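Side-chain contact in LPS-assembly lipoprotein LptE (Acinetobacter baumannii, PDB 5TSE), which probably works with LptD to assemble lipopolysaccharide at the outer membrane surface, binding the lipid and helping LptD to assemble: residues N108-N111 and Q112-Y116. Numbering follows the deposited sequence.
Sequences NTEN and QQESY
The side chains of E110 and E114, one helical turn apart, run alongside each other in the same direction, and the planes of their carboxylates differ by 33°; further along, Q113 O lies in plane at the edge of the Y116 ring. OE2 of E114 lies beside the E110 side chain, 3.3 Å from its CG and 3.6 Å from its OE2, an approach of like charges that would be unfavourable without compensation. R60 provides it, forming salt bridges with E110 OE2 and E114 OE1, while the hydroxyl of Y100 is hydrogen-bonded to E114 OE2; together they probably offset the repulsion and favour the ionised forms. E110 reaches this cluster with CG anti to its backbone N (chi1 173°) and an extended chain. The pair illustrates how an i, i+4 spacing brings two acids onto one face of a helix, here the first turns of helix 110-134, which packs on the sheet: E114 is buried against V70 and L72, and Y100 is touched by both E110 and Q113. Next to this pair, the Q113 side chain crosses that of T109 at a slant, its CD 3.5 Å from OG1, a hydroxyl already bonded to T106 O. Backbone bonds follow the same spacing, from Q113 N to T109 O (3.0 Å, 175° at the hydrogen) and from E114 N to E110 O (2.8 Å). N111 O receives S115 N at 3.1 Å; S115 OG lies 2.9 Å from that oxygen and 3.1 Å from Q112 O, and its single proton could serve either.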
# COMPACT_ATOMS: atom_id res chain seq x y z
N ASN A 108 -5.68 28.76 0.44
CA ASN A 108 -4.36 28.86 -0.20
C ASN A 108 -3.42 27.73 0.21
O ASN A 108 -2.69 27.18 -0.63
CB ASN A 108 -3.69 30.19 0.16
CG ASN A 108 -4.48 31.40 -0.31
OD1 ASN A 108 -5.47 31.27 -1.03
ND2 ASN A 108 -4.05 32.59 0.11
N THR A 109 -3.48 27.36 1.49
CA THR A 109 -2.63 26.32 2.07
C THR A 109 -2.98 24.87 1.66
O THR A 109 -2.16 23.97 1.83
CB THR A 109 -2.68 26.41 3.60
OG1 THR A 109 -4.00 26.12 4.05
CG2 THR A 109 -2.27 27.81 4.07
N GLU A 110 -4.19 24.67 1.14
CA GLU A 110 -4.70 23.37 0.67
C GLU A 110 -3.66 22.43 0.03
O GLU A 110 -3.54 21.28 0.41
CB GLU A 110 -5.80 23.64 -0.36
CG GLU A 110 -6.34 22.42 -1.09
CD GLU A 110 -7.44 22.74 -2.09
OE1 GLU A 110 -7.95 23.88 -2.11
OE2 GLU A 110 -7.80 21.83 -2.86
N ASN A 111 -2.94 22.96 -0.94
CA ASN A 111 -1.92 22.21 -1.68
C ASN A 111 -0.78 21.69 -0.80
O ASN A 111 -0.36 20.55 -0.94
CB ASN A 111 -1.40 23.09 -2.83
CG ASN A 111 -2.49 23.44 -3.85
OD1 ASN A 111 -3.39 22.63 -4.12
ND2 ASN A 111 -2.41 24.64 -4.43
N GLN A 112 -0.29 22.54 0.11
CA GLN A 112 0.76 22.13 1.04
C GLN A 112 0.22 21.06 1.99
O GLN A 112 0.86 20.05 2.20
CB GLN A 112 1.24 23.29 1.90
CG GLN A 112 1.86 24.44 1.16
CD GLN A 112 2.39 25.51 2.10
OE1 GLN A 112 2.20 25.45 3.32
NE2 GLN A 112 3.07 26.51 1.53
N GLN A 113 -0.95 21.33 2.57
CA GLN A 113 -1.60 20.41 3.49
C GLN A 113 -1.88 19.07 2.86
O GLN A 113 -1.59 18.03 3.45
CB GLN A 113 -2.94 20.98 3.95
CG GLN A 113 -2.85 22.23 4.81
CD GLN A 113 -4.21 22.78 5.18
OE1 GLN A 113 -5.15 22.73 4.38
NE2 GLN A 113 -4.32 23.35 6.38
N GLU A 114 -2.43 19.08 1.64
CA GLU A 114 -2.78 17.84 0.97
C GLU A 114 -1.59 17.02 0.56
O GLU A 114 -1.56 15.84 0.85
CB GLU A 114 -3.77 18.06 -0.20
CG GLU A 114 -5.12 18.51 0.33
CD GLU A 114 -6.23 18.59 -0.70
OE1 GLU A 114 -6.17 17.91 -1.75
OE2 GLU A 114 -7.20 19.31 -0.42
N SER A 115 -0.61 17.63 -0.09
CA SER A 115 0.58 16.86 -0.46
C SER A 115 1.24 16.26 0.80
O SER A 115 1.78 15.16 0.76
CB SER A 115 1.55 17.73 -1.26
OG SER A 115 1.93 18.86 -0.51
N TYR A 116 1.18 16.99 1.91
CA TYR A 116 1.70 16.52 3.22
C TYR A 116 0.94 15.31 3.71
O TYR A 116 1.54 14.30 4.11
CB TYR A 116 1.60 17.66 4.24
CG TYR A 116 1.78 17.33 5.72
CD1 TYR A 116 3.04 17.26 6.30
CD2 TYR A 116 0.67 17.19 6.56
CE1 TYR A 116 3.20 17.00 7.65
CE2 TYR A 116 0.81 16.93 7.92
CZ TYR A 116 2.08 16.84 8.46
OH TYR A 116 2.25 16.60 9.83